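Local coordinates for protein exoglucanase A (Cellulomonas fimi, PDB 7CBD) that is the catalytic domain of an enzyme that hydrolyses beta-1,4-glucosidic linkages of cellulose with inversion of anomeric configuration, releasing cellobiose from non-reducing chain ends, at residues 110-115 with 167-172; 94-99 with 118-123; 269-274 with 351-356; 276-281 with 355-360. All coordinates share one frame; numbering follows the deposited sequence. Where two conformers were deposited one is given.

Contact 1 of 4, residues 110-115 with 167-172; sequences LPATDA and APYYRQ
A surface contact joins the start of one helix to the flank of another: Tyr169 of helix 161-182 reaches across to the turn and first residue of helix 114-132, where its hydroxyl gives a hydrogen bond to Asp114. Tyr169 OH lies 2.7 Å from Asp114 OD2, on the anti side of that oxygen and 32° out of the carboxylate plane. The carboxylate stands almost upright against the ring (83° between planes), and OD2 meets the ring at its edge. Tyr169 gets there because its CG lies beside the backbone N (chi1 -57°), carrying the ring out from the helix. Thr113 O sits 3.5 Å above one ring face near the rim, while the tyrosine's own neighbour Pro168 lies over the opposite face. Ala112, the centre of an inverse gamma turn, brings its backbone C obliquely to the ring, and its small methyl suits the place, with Ala112 CB 4.1 Å from Tyr169 CD2. Thr113 is the N-cap, its OG1 binding Gly116 N, and the acid of Asp114 suits the first turn, where the helix dipole probably stabilises negative charge. The Tyr169 side chain also packs on Leu117 of helix 114-132 and on Pro97 in the loop that follows strand 87-93.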
loop_
_atom_site.group_PDB
_atom_site.type_symbol
_atom_site.label_atom_id
_atom_site.label_comp_id
_atom_site.label_asym_id
_atom_site.label_seq_id
_atom_site.Cartn_x
_atom_site.Cartn_y
_atom_site.Cartn_z
ATOM N N LEU A 110 -9.485 2.402 17.738
ATOM C CA LEU A 110 -8.975 2.167 19.087
ATOM C C LEU A 110 -8.201 3.387 19.558
ATOM O O LEU A 110 -7.280 3.832 18.856
ATOM C CB LEU A 110 -8.058 0.947 19.107
ATOM C CG LEU A 110 -8.714 -0.386 18.730
ATOM C CD1 LEU A 110 -7.694 -1.516 18.777
ATOM C CD2 LEU A 110 -9.916 -0.673 19.635
ATOM N N PRO A 111 -8.522 3.950 20.720
ATOM C CA PRO A 111 -7.781 5.119 21.198
ATOM C C PRO A 111 -6.379 4.737 21.631
ATOM O O PRO A 111 -6.087 3.585 21.970
ATOM C CB PRO A 111 -8.586 5.598 22.414
ATOM C CG PRO A 111 -9.853 4.882 22.396
ATOM C CD PRO A 111 -9.668 3.621 21.587
ATOM N N ALA A 112 -5.511 5.752 21.646
ATOM C CA ALA A 112 -4.134 5.614 22.116
ATOM C C ALA A 112 -4.129 5.648 23.644
ATOM O O ALA A 112 -3.751 6.636 24.276
ATOM C CB ALA A 112 -3.264 6.722 21.539
ATOM N N THR A 113 -4.606 4.548 24.234
ATOM C CA THR A 113 -4.656 4.363 25.677
ATOM C C THR A 113 -4.375 2.899 25.970
ATOM O O THR A 113 -4.466 2.041 25.088
ATOM C CB THR A 113 -6.045 4.662 26.258
ATOM O OG1 THR A 113 -6.995 3.756 25.679
ATOM C CG2 THR A 113 -6.467 6.097 25.989
ATOM N N ASP A 114 -4.071 2.613 27.240
ATOM C CA ASP A 114 -3.879 1.226 27.658
ATOM C C ASP A 114 -5.102 0.377 27.346
ATOM O O ASP A 114 -4.971 -0.785 26.953
ATOM C CB ASP A 114 -3.550 1.159 29.150
ATOM C CG ASP A 114 -2.094 1.473 29.448
ATOM O OD1 ASP A 114 -1.672 1.246 30.599
ATOM O OD2 ASP A 114 -1.375 1.958 28.553
ATOM N N ALA A 115 -6.303 0.936 27.515
ATOM C CA ALA A 115 -7.509 0.179 27.192
ATOM C C ALA A 115 -7.569 -0.127 25.703
ATOM O O ALA A 115 -7.958 -1.230 25.301
ATOM C CB ALA A 115 -8.748 0.947 27.644
ATOM N N ALA A 167 2.960 6.726 20.217
ATOM C CA ALA A 167 4.282 6.101 20.143
ATOM C C ALA A 167 4.433 4.833 20.972
ATOM O O ALA A 167 4.836 3.804 20.406
ATOM C CB ALA A 167 5.387 7.129 20.433
ATOM N N PRO A 168 4.152 4.819 22.277
ATOM C CA PRO A 168 4.327 3.561 23.016
ATOM C C PRO A 168 3.406 2.461 22.526
ATOM O O PRO A 168 3.779 1.283 22.565
ATOM C CB PRO A 168 4.043 3.957 24.471
ATOM C CG PRO A 168 3.210 5.188 24.370
ATOM C CD PRO A 168 3.710 5.913 23.163
ATOM N N TYR A 169 2.226 2.817 22.022
ATOM C CA TYR A 169 1.290 1.810 21.545
ATOM C C TYR A 169 1.664 1.274 20.174
ATOM O O TYR A 169 1.421 0.098 19.898
ATOM C CB TYR A 169 -0.132 2.363 21.584
ATOM C CG TYR A 169 -0.480 2.817 22.976
ATOM C CD1 TYR A 169 -0.606 1.896 24.005
ATOM C CD2 TYR A 169 -0.635 4.162 23.276
ATOM C CE1 TYR A 169 -0.903 2.294 25.287
ATOM C CE2 TYR A 169 -0.930 4.571 24.554
ATOM C CZ TYR A 169 -1.062 3.633 25.556
ATOM O OH TYR A 169 -1.354 4.036 26.833
ATOM N N TYR A 170 2.267 2.096 19.311
ATOM C CA TYR A 170 2.789 1.555 18.061
ATOM C C TYR A 170 3.906 0.564 18.343
ATOM O O TYR A 170 3.944 -0.525 17.764
ATOM C CB TYR A 170 3.313 2.668 17.154
ATOM C CG TYR A 170 2.291 3.572 16.497
ATOM C CD1 TYR A 170 2.705 4.530 15.584
ATOM C CD2 TYR A 170 0.927 3.487 16.781
ATOM C CE1 TYR A 170 1.810 5.388 14.974
ATOM C CE2 TYR A 170 0.004 4.344 16.160
ATOM C CZ TYR A 170 0.464 5.300 15.268
ATOM O OH TYR A 170 -0.403 6.182 14.654
ATOM N N ARG A 171 4.822 0.916 19.246
ATOM C CA ARG A 171 5.928 0.015 19.547
ATOM C C ARG A 171 5.425 -1.283 20.174
ATOM O O ARG A 171 5.817 -2.380 19.763
ATOM C CB ARG A 171 6.931 0.713 20.460
ATOM C CG ARG A 171 7.779 1.766 19.767
ATOM C CD ARG A 171 8.763 2.317 20.775
ATOM N NE ARG A 171 9.644 3.362 20.266
ATOM C CZ ARG A 171 10.875 3.143 19.814
ATOM N NH1 ARG A 171 11.363 1.909 19.763
ATOM N NH2 ARG A 171 11.619 4.162 19.407
ATOM N N GLN A 172 4.543 -1.177 21.169
ATOM C CA GLN A 172 4.081 -2.378 21.860
ATOM C C GLN A 172 3.098 -3.168 21.005
ATOM O O GLN A 172 3.097 -4.407 21.036
ATOM C CB GLN A 172 3.479 -2.005 23.213
ATOM C CG GLN A 172 4.488 -1.345 24.153
ATOM C CD GLN A 172 3.851 -0.721 25.375
ATOM O OE1 GLN A 172 2.823 -1.191 25.863
ATOM N NE2 GLN A 172 4.462 0.347 25.881
#

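Contact 2 of 4, residues 94-99 with 118-123; sequences YDLPGR and ARYKSE
Leu96 and Pro97 pack on one face of the Tyr120 ring in a beta-alpha unit of the family 6 barrel, in which the loop after parallel strand 87-93 lies against helix 114-132. The contact is buried. Asp95 comes first, its carbonyl O 3.2 Å from Tyr120 CD1 in an oblique approach. Its backbone N is bound by Glu147 OE2, the same oxygen that receives the hydroxyl of Tyr120, so one carboxylate ties loop and helix together. Leu96 next sends CD2 over the ring face, 4.1 Å from the centroid, a CH-pi contact that also puts Leu96 CD2 3.7 Å from Tyr120 CZ. Its side chain is about 8 Å from that of Asp149, the predicted proton donor, so this packing borders the probable active site. Pro97 follows with CD 4.2 Å from the centroid, a second CH-pi contact on the same face; its rigid pyrrolidine suits both the ring and the second position of the type II turn from Leu96 to Arg99. Tyr120 meets them because its CG is anti to N (chi1 -178°), which swings the ring toward the loop. Gly98 has the positive phi that the third place of such a turn needs. Arg99 then folds back: its guanidinium lies over the rim of the Tyr94 ring, with Tyr94 CE2 3.4 Å above the guanidinium plane, and Arg99 NH1 donates to Tyr94 O at 2.9 Å, from above the carbonyl plane.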
loop_
_atom_site.group_PDB
_atom_site.type_symbol
_atom_site.label_atom_id
_atom_site.label_comp_id
_atom_site.label_asym_id
_atom_site.label_seq_id
_atom_site.Cartn_x
_atom_site.Cartn_y
_atom_site.Cartn_z
ATOM N N TYR A 94 -4.106 -3.752 10.434
ATOM C CA TYR A 94 -4.262 -2.299 10.359
ATOM C C TYR A 94 -5.282 -1.812 11.378
ATOM O O TYR A 94 -6.371 -1.356 11.006
ATOM C CB TYR A 94 -4.690 -1.885 8.943
ATOM C CG TYR A 94 -4.682 -0.392 8.635
ATOM C CD1 TYR A 94 -3.619 0.421 9.006
ATOM C CD2 TYR A 94 -5.727 0.185 7.920
ATOM C CE1 TYR A 94 -3.608 1.782 8.702
ATOM C CE2 TYR A 94 -5.724 1.528 7.609
ATOM C CZ TYR A 94 -4.664 2.322 7.997
ATOM O OH TYR A 94 -4.679 3.663 7.670
ATOM N N ASP A 95 -4.937 -1.884 12.671
ATOM C CA ASP A 95 -5.864 -1.377 13.676
ATOM C C ASP A 95 -5.167 -0.902 14.947
ATOM O O ASP A 95 -5.764 -0.968 16.028
ATOM C CB ASP A 95 -6.943 -2.419 14.013
ATOM C CG ASP A 95 -8.228 -1.792 14.526
ATOM O OD1 ASP A 95 -8.455 -0.574 14.326
ATOM O OD2 ASP A 95 -9.025 -2.548 15.119
ATOM N N LEU A 96 -3.947 -0.368 14.841
ATOM C CA LEU A 96 -3.215 0.017 16.045
ATOM C C LEU A 96 -3.988 1.055 16.854
ATOM O O LEU A 96 -4.702 1.897 16.292
ATOM C CB LEU A 96 -1.861 0.628 15.700
ATOM C CG LEU A 96 -0.740 -0.370 15.457
ATOM C CD1 LEU A 96 0.425 0.322 14.798
ATOM C CD2 LEU A 96 -0.297 -1.060 16.729
ATOM N N PRO A 97 -3.837 1.044 18.177
ATOM C CA PRO A 97 -4.319 2.182 18.971
ATOM C C PRO A 97 -3.689 3.466 18.451
ATOM O O PRO A 97 -2.501 3.502 18.128
ATOM C CB PRO A 97 -3.836 1.855 20.393
ATOM C CG PRO A 97 -3.617 0.365 20.380
ATOM C CD PRO A 97 -3.129 0.050 19.003
ATOM N N GLY A 98 -4.498 4.520 18.349
ATOM C CA GLY A 98 -4.007 5.782 17.826
ATOM C C GLY A 98 -3.603 5.726 16.367
ATOM O O GLY A 98 -2.729 6.489 15.940
ATOM N N ARG A 99 -4.238 4.846 15.587
ATOM C CA ARG A 99 -3.874 4.637 14.191
ATOM C C ARG A 99 -3.837 5.953 13.425
ATOM O O ARG A 99 -4.657 6.845 13.648
ATOM C CB ARG A 99 -4.907 3.720 13.532
ATOM C CG ARG A 99 -4.344 2.840 12.433
ATOM C CD ARG A 99 -5.423 1.994 11.780
ATOM N NE ARG A 99 -6.330 2.818 10.994
ATOM C CZ ARG A 99 -7.453 2.378 10.442
ATOM N NH1 ARG A 99 -7.817 1.106 10.575
ATOM N NH2 ARG A 99 -8.214 3.215 9.750
ATOM N N ALA A 118 -5.124 -2.959 25.086
ATOM C CA ALA A 118 -5.631 -4.252 25.539
ATOM C C ALA A 118 -6.643 -4.816 24.546
ATOM O O ALA A 118 -6.669 -6.026 24.292
ATOM C CB ALA A 118 -6.218 -4.131 26.946
ATOM N N ARG A 119 -7.469 -3.952 23.953
ATOM C CA ARG A 119 -8.424 -4.405 22.945
ATOM C C ARG A 119 -7.720 -4.809 21.654
ATOM O O ARG A 119 -8.114 -5.783 21.002
ATOM C CB ARG A 119 -9.430 -3.292 22.668
ATOM C CG ARG A 119 -10.676 -3.727 21.935
ATOM C CD ARG A 119 -11.821 -2.772 22.239
ATOM N NE ARG A 119 -11.392 -1.734 23.175
ATOM C CZ ARG A 119 -12.012 -0.573 23.369
ATOM N NH1 ARG A 119 -13.118 -0.275 22.700
ATOM N NH2 ARG A 119 -11.520 0.292 24.242
ATOM N N TYR A 120 -6.687 -4.064 21.260
ATOM C CA TYR A 120 -5.900 -4.452 20.092
ATOM C C TYR A 120 -5.354 -5.866 20.249
ATOM O O TYR A 120 -5.433 -6.686 19.330
ATOM C CB TYR A 120 -4.746 -3.472 19.914
ATOM C CG TYR A 120 -3.868 -3.741 18.708
ATOM C CD1 TYR A 120 -4.309 -3.429 17.421
ATOM C CD2 TYR A 120 -2.585 -4.267 18.855
ATOM C CE1 TYR A 120 -3.503 -3.639 16.316
ATOM C CE2 TYR A 120 -1.768 -4.491 17.747
ATOM C CZ TYR A 120 -2.235 -4.168 16.484
ATOM O OH TYR A 120 -1.435 -4.375 15.394
ATOM N N LYS A 121 -4.818 -6.173 21.427
ATOM C CA LYS A 121 -4.246 -7.492 21.654
ATOM C C LYS A 121 -5.325 -8.569 21.680
ATOM O O LYS A 121 -5.230 -9.570 20.964
ATOM C CB LYS A 121 -3.453 -7.504 22.963
ATOM C CG LYS A 121 -2.213 -6.631 22.966
ATOM C CD LYS A 121 -1.533 -6.670 24.320
ATOM C CE LYS A 121 -0.256 -5.847 24.344
ATOM N NZ LYS A 121 0.308 -5.810 25.720
ATOM N N SER A 122 -6.365 -8.376 22.492
ATOM C CA SER A 122 -7.295 -9.456 22.799
ATOM C C SER A 122 -8.425 -9.597 21.791
ATOM O O SER A 122 -8.901 -10.715 21.566
ATOM C CB SER A 122 -7.880 -9.268 24.203
ATOM O OG SER A 122 -8.820 -8.209 24.224
ATOM N N GLU A 123 -8.876 -8.496 21.187
ATOM C CA GLU A 123 -10.019 -8.516 20.286
ATOM C C GLU A 123 -9.650 -8.324 18.826
ATOM O O GLU A 123 -10.517 -8.488 17.957
ATOM C CB GLU A 123 -11.046 -7.442 20.690
ATOM C CG GLU A 123 -11.684 -7.664 22.051
ATOM C CD GLU A 123 -12.482 -6.456 22.538
ATOM O OE1 GLU A 123 -13.148 -5.794 21.708
ATOM O OE2 GLU A 123 -12.432 -6.159 23.755
#

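Contact 3 of 4, residues 269-274 with 351-356; sequences DEIDYT and SGYAAS
Ile271 lays its terminal methyl on the ring of Tyr353, while Ser356 bonds to the isoleucine's backbone. Both branches of Ile271 take part. CG1 stands beside the backbone N (chi1 -71°) and bends once more, which carries CD1 over the tyrosine face, 3.7 Å from the centroid and displaced toward CD1 of Tyr353; this is a CH-pi contact. CG2, anti to N, meets Ser356 with Ile271 CG2 3.5 Å from Ser356 OG, and it also brushes the ring, 3.9 Å from Tyr353 CD1. A branched aliphatic residue can thus serve two neighbours at once. The Tyr353 side chain points its ring toward the helix and runs roughly at right angles to that of Ile271. The contact belongs to the outer layer of the family 6 alpha/beta barrel: helix 270-283 receives the loop between strands 347-348 and 358-362, and Leu358 of the latter touches both Ile271 and Tyr353. Ser356, in a short 3-10 turn, holds OG beside its own N (chi1 -62°), from where Ser356 OG donates to Ile271 O at 2.8 Å, tilted from the carbonyl plane. Small side chains suit Thr274 and Ser356, whose CA atoms are only 5.1 Å apart. At this close passage of the two backbones Thr274 OG1 lies 3.2 Å from Ser356 CB.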
loop_
_atom_site.group_PDB
_atom_site.type_symbol
_atom_site.label_atom_id
_atom_site.label_comp_id
_atom_site.label_asym_id
_atom_site.label_seq_id
_atom_site.Cartn_x
_atom_site.Cartn_y
_atom_site.Cartn_z
ATOM N N ASP A 269 11.543 7.553 -6.661
ATOM C CA ASP A 269 10.650 6.451 -6.992
ATOM C C ASP A 269 10.907 5.299 -6.036
ATOM O O ASP A 269 11.835 5.334 -5.225
ATOM C CB ASP A 269 10.782 6.035 -8.466
ATOM C CG ASP A 269 12.198 5.646 -8.850
ATOM O OD1 ASP A 269 12.836 4.908 -8.080
ATOM O OD2 ASP A 269 12.660 6.058 -9.942
ATOM N N GLU A 270 10.066 4.273 -6.145
ATOM C CA GLU A 270 10.072 3.207 -5.155
ATOM C C GLU A 270 11.131 2.153 -5.425
ATOM O O GLU A 270 11.567 1.485 -4.484
ATOM C CB GLU A 270 8.674 2.593 -5.024
ATOM C CG GLU A 270 7.642 3.578 -4.467
ATOM C CD GLU A 270 8.016 4.098 -3.086
ATOM O OE1 GLU A 270 7.871 3.341 -2.105
ATOM O OE2 GLU A 270 8.470 5.260 -2.975
ATOM N N ILE A 271 11.562 1.989 -6.677
ATOM C CA ILE A 271 12.728 1.146 -6.934
ATOM C C ILE A 271 13.938 1.692 -6.190
ATOM O O ILE A 271 14.646 0.961 -5.487
ATOM C CB ILE A 271 12.989 1.017 -8.448
ATOM C CG1 ILE A 271 11.911 0.148 -9.110
ATOM C CG2 ILE A 271 14.386 0.456 -8.717
ATOM C CD1 ILE A 271 11.808 -1.251 -8.551
ATOM N N ASP A 272 14.182 2.994 -6.315
ATOM C CA ASP A 272 15.326 3.575 -5.625
ATOM C C ASP A 272 15.132 3.548 -4.115
ATOM O O ASP A 272 16.085 3.311 -3.365
ATOM C CB ASP A 272 15.584 4.990 -6.142
ATOM C CG ASP A 272 15.994 5.007 -7.610
ATOM O OD1 ASP A 272 16.377 3.943 -8.141
ATOM O OD2 ASP A 272 15.931 6.079 -8.243
ATOM N N TYR A 273 13.897 3.763 -3.657
ATOM C CA TYR A 273 13.623 3.790 -2.227
ATOM C C TYR A 273 13.828 2.415 -1.595
ATOM O O TYR A 273 14.440 2.304 -0.528
ATOM C CB TYR A 273 12.204 4.315 -1.985
ATOM C CG TYR A 273 11.827 4.327 -0.528
ATOM C CD1 TYR A 273 12.534 5.100 0.390
ATOM C CD2 TYR A 273 10.771 3.557 -0.062
ATOM C CE1 TYR A 273 12.196 5.089 1.735
ATOM C CE2 TYR A 273 10.432 3.536 1.271
ATOM C CZ TYR A 273 11.152 4.305 2.167
ATOM O OH TYR A 273 10.846 4.292 3.504
ATOM N N THR A 274 13.342 1.351 -2.241
ATOM C CA THR A 274 13.534 0.014 -1.677
ATOM C C THR A 274 15.011 -0.379 -1.645
ATOM O O THR A 274 15.463 -1.025 -0.692
ATOM C CB THR A 274 12.684 -1.036 -2.404
ATOM O OG1 THR A 274 12.880 -0.941 -3.820
ATOM C CG2 THR A 274 11.199 -0.865 -2.084
ATOM N N SER A 351 12.031 -9.006 -12.481
ATOM C CA SER A 351 13.417 -8.904 -12.908
ATOM C C SER A 351 13.795 -7.451 -13.176
ATOM O O SER A 351 12.941 -6.575 -13.342
ATOM C CB SER A 351 13.632 -9.720 -14.180
ATOM O OG SER A 351 12.902 -9.148 -15.246
ATOM N N GLY A 352 15.105 -7.205 -13.215
ATOM C CA GLY A 352 15.649 -5.930 -13.633
ATOM C C GLY A 352 15.949 -4.936 -12.532
ATOM O O GLY A 352 16.390 -3.819 -12.841
ATOM N N TYR A 353 15.741 -5.303 -11.268
ATOM C CA TYR A 353 15.870 -4.379 -10.145
ATOM C C TYR A 353 16.639 -5.034 -9.000
ATOM O O TYR A 353 16.201 -5.033 -7.848
ATOM C CB TYR A 353 14.497 -3.952 -9.636
ATOM C CG TYR A 353 13.510 -3.542 -10.703
ATOM C CD1 TYR A 353 13.639 -2.331 -11.373
ATOM C CD2 TYR A 353 12.433 -4.357 -11.023
ATOM C CE1 TYR A 353 12.726 -1.947 -12.334
ATOM C CE2 TYR A 353 11.513 -3.981 -11.982
ATOM C CZ TYR A 353 11.667 -2.780 -12.638
ATOM O OH TYR A 353 10.748 -2.415 -13.599
ATOM N N ALA A 354 17.819 -5.582 -9.304
ATOM C CA ALA A 354 18.530 -6.422 -8.341
ATOM C C ALA A 354 18.746 -5.725 -7.000
ATOM O O ALA A 354 18.553 -6.331 -5.938
ATOM C CB ALA A 354 19.866 -6.873 -8.931
ATOM N N ALA A 355 19.135 -4.449 -7.022
ATOM C CA ALA A 355 19.471 -3.782 -5.767
ATOM C C ALA A 355 18.258 -3.530 -4.882
ATOM O O ALA A 355 18.429 -3.183 -3.705
ATOM C CB ALA A 355 20.224 -2.479 -6.035
ATOM N N SER A 356 17.048 -3.687 -5.410
ATOM C CA SER A 356 15.848 -3.483 -4.620
ATOM C C SER A 356 15.423 -4.732 -3.862
ATOM O O SER A 356 14.512 -4.647 -3.037
ATOM C CB SER A 356 14.701 -3.023 -5.526
ATOM O OG SER A 356 14.996 -1.783 -6.141
#

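Contact 4 of 4, residues 276-281 with 355-360; sequences HMHRLL and ASHLDA
The imidazole rings of His278 and His357 lie one upon the other as a face-to-face stack, their planes only 1° from parallel and their centroids 3.7 Å apart. On the covered face of His278, CD2 of His357 stands 3.4 Å above the plane and over the ring centre; in return, His278 CE1 sits over the centre of the His357 ring. The overlap extends past the second ring, since CB of His357 also lies over His278, 3.9 Å from its centroid, adding a CH-pi contact. At the edge of His278, NE2 gives its N-H to the backbone oxygen of Ile290, with Ser288 O as a further weak partner. That bond fixes the rotation of the ring and shows that NE2 carries a proton. A flat polar ring suits this buried place, since it can stack on one face while a carbonyl takes its N-H. Two stacked imidazolium cations would repel, so probably at least one ring is neutral. His278 extends from helix 270-283 with CG anti to N (chi1 -168°). The surroundings are the helix-on-sheet layering of the family 6 barrel: this helix leads into strand 291-295, whose parallel neighbour is strand 358-362, and the stack sits at the beginning of that pairing. His357 and Asp359 both form backbone hydrogen bonds with Met292, which the His278 side chain also touches. The CB of His357 points toward the helix, and its positive phi (52°) is the left-handed conformation that ends the 3-10 turn through Ala355 and Ser356.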
loop_
_atom_site.group_PDB
_atom_site.type_symbol
_atom_site.label_atom_id
_atom_site.label_comp_id
_atom_site.label_asym_id
_atom_site.label_seq_id
_atom_site.Cartn_x
_atom_site.Cartn_y
_atom_site.Cartn_z
ATOM N N HIS A 276 17.488 1.762 -1.287
ATOM C CA HIS A 276 18.013 2.602 -0.218
ATOM C C HIS A 276 17.704 2.003 1.149
ATOM O O HIS A 276 18.598 1.841 1.993
ATOM C CB HIS A 276 17.360 3.979 -0.382
ATOM C CG HIS A 276 17.813 5.030 0.585
ATOM N ND1 HIS A 276 17.182 6.253 0.670
ATOM C CD2 HIS A 276 18.822 5.064 1.488
ATOM C CE1 HIS A 276 17.783 6.995 1.582
ATOM N NE2 HIS A 276 18.779 6.296 2.096
ATOM N N MET A 277 16.440 1.645 1.376
ATOM C CA MET A 277 16.051 1.121 2.679
ATOM C C MET A 277 16.632 -0.262 2.927
ATOM O O MET A 277 16.990 -0.584 4.063
ATOM C CB MET A 277 14.535 1.114 2.820
ATOM C CG MET A 277 13.960 2.503 2.982
ATOM S SD MET A 277 14.601 3.401 4.420
ATOM C CE MET A 277 13.701 2.611 5.758
ATOM N N HIS A 278 16.736 -1.103 1.891
ATOM C CA HIS A 278 17.374 -2.398 2.105
ATOM C C HIS A 278 18.782 -2.218 2.656
ATOM O O HIS A 278 19.175 -2.898 3.607
ATOM C CB HIS A 278 17.367 -3.235 0.824
ATOM C CG HIS A 278 17.737 -4.670 1.044
ATOM N ND1 HIS A 278 19.042 -5.113 1.077
ATOM C CD2 HIS A 278 16.965 -5.764 1.251
ATOM C CE1 HIS A 278 19.058 -6.417 1.293
ATOM N NE2 HIS A 278 17.812 -6.838 1.403
ATOM N N ARG A 279 19.559 -1.305 2.060
ATOM C CA ARG A 279 20.902 -1.018 2.557
ATOM C C ARG A 279 20.862 -0.599 4.019
ATOM O O ARG A 279 21.563 -1.170 4.863
ATOM C CB ARG A 279 21.540 0.099 1.730
ATOM C CG ARG A 279 22.032 -0.302 0.355
ATOM C CD ARG A 279 22.870 0.813 -0.275
ATOM N NE ARG A 279 22.078 2.002 -0.597
ATOM C CZ ARG A 279 21.500 2.217 -1.774
ATOM N NH1 ARG A 279 21.619 1.323 -2.742
ATOM N NH2 ARG A 279 20.800 3.325 -1.980
ATOM N N LEU A 280 20.042 0.404 4.336
ATOM C CA LEU A 280 20.028 0.944 5.690
ATOM C C LEU A 280 19.539 -0.084 6.701
ATOM O O LEU A 280 20.050 -0.148 7.828
ATOM C CB LEU A 280 19.151 2.192 5.756
ATOM C CG LEU A 280 19.662 3.414 5.001
ATOM C CD1 LEU A 280 18.646 4.523 5.098
ATOM C CD2 LEU A 280 21.009 3.864 5.533
ATOM N N LEU A 281 18.535 -0.879 6.333
ATOM C CA LEU A 281 18.019 -1.876 7.262
ATOM C C LEU A 281 19.072 -2.930 7.570
ATOM O O LEU A 281 19.252 -3.316 8.731
ATOM C CB LEU A 281 16.751 -2.512 6.700
ATOM C CG LEU A 281 15.539 -1.577 6.719
ATOM C CD1 LEU A 281 14.484 -2.065 5.734
ATOM C CD2 LEU A 281 14.962 -1.427 8.131
ATOM N N ALA A 355 19.135 -4.449 -7.022
ATOM C CA ALA A 355 19.471 -3.782 -5.767
ATOM C C ALA A 355 18.258 -3.530 -4.882
ATOM O O ALA A 355 18.429 -3.183 -3.705
ATOM C CB ALA A 355 20.224 -2.479 -6.035
ATOM N N SER A 356 17.048 -3.687 -5.410
ATOM C CA SER A 356 15.848 -3.483 -4.620
ATOM C C SER A 356 15.423 -4.732 -3.862
ATOM O O SER A 356 14.512 -4.647 -3.037
ATOM C CB SER A 356 14.701 -3.023 -5.526
ATOM O OG SER A 356 14.996 -1.783 -6.141
ATOM N N HIS A 357 16.010 -5.891 -4.165
ATOM C CA HIS A 357 15.735 -7.129 -3.432
ATOM C C HIS A 357 14.235 -7.420 -3.350
ATOM O O HIS A 357 13.691 -7.672 -2.274
ATOM C CB HIS A 357 16.365 -7.096 -2.037
ATOM C CG HIS A 357 17.857 -7.049 -2.056
ATOM N ND1 HIS A 357 18.637 -8.174 -1.897
ATOM C CD2 HIS A 357 18.716 -6.015 -2.228
ATOM C CE1 HIS A 357 19.912 -7.834 -1.968
ATOM N NE2 HIS A 357 19.987 -6.532 -2.176
ATOM N N LEU A 358 13.563 -7.396 -4.500
ATOM C CA LEU A 358 12.108 -7.472 -4.547
ATOM C C LEU A 358 11.627 -8.919 -4.514
ATOM O O LEU A 358 11.928 -9.705 -5.417
ATOM C CB LEU A 358 11.578 -6.788 -5.807
ATOM C CG LEU A 358 11.815 -5.274 -5.864
ATOM C CD1 LEU A 358 11.641 -4.760 -7.287
ATOM C CD2 LEU A 358 10.883 -4.533 -4.915
ATOM N N ASP A 359 10.832 -9.250 -3.497
ATOM C CA ASP A 359 10.166 -10.549 -3.469
ATOM C C ASP A 359 9.030 -10.618 -4.482
ATOM O O ASP A 359 8.763 -11.691 -5.039
ATOM C CB ASP A 359 9.584 -10.817 -2.077
ATOM C CG ASP A 359 10.629 -11.234 -1.055
ATOM O OD1 ASP A 359 11.798 -11.499 -1.413
ATOM O OD2 ASP A 359 10.269 -11.295 0.136
ATOM N N ALA A 360 8.338 -9.500 -4.708
ATOM C CA ALA A 360 7.147 -9.443 -5.547
ATOM C C ALA A 360 6.685 -7.999 -5.672
ATOM O O ALA A 360 7.001 -7.149 -4.832
ATOM C CB ALA A 360 6.004 -10.269 -4.952
#

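Overall arrangement
The four contacts form two pairs, all within the family 6 catalytic domain. Contacts 1 and 2 have centres about 7 Å apart, share helix 114-132 and alternate along the chain; Tyr170 OH ties the Gly98 loop to helix 161-182, and Leu110 O ties it to the lead-in of helix 114-132. Contacts 3 and 4, also about 7 Å apart, share helix 270-283, Ala355 and Ser356, and meet at Leu358. The pairs follow in series, with centres about 29 to 33 Å apart. Contact 1 joins a helix to a helix start, contact 2 a loop to a helix; contacts 3 and 4 set helix 270-283 against the approach to strand 358-362. Of the first pair, contact 2 lies near the predicted proton donor.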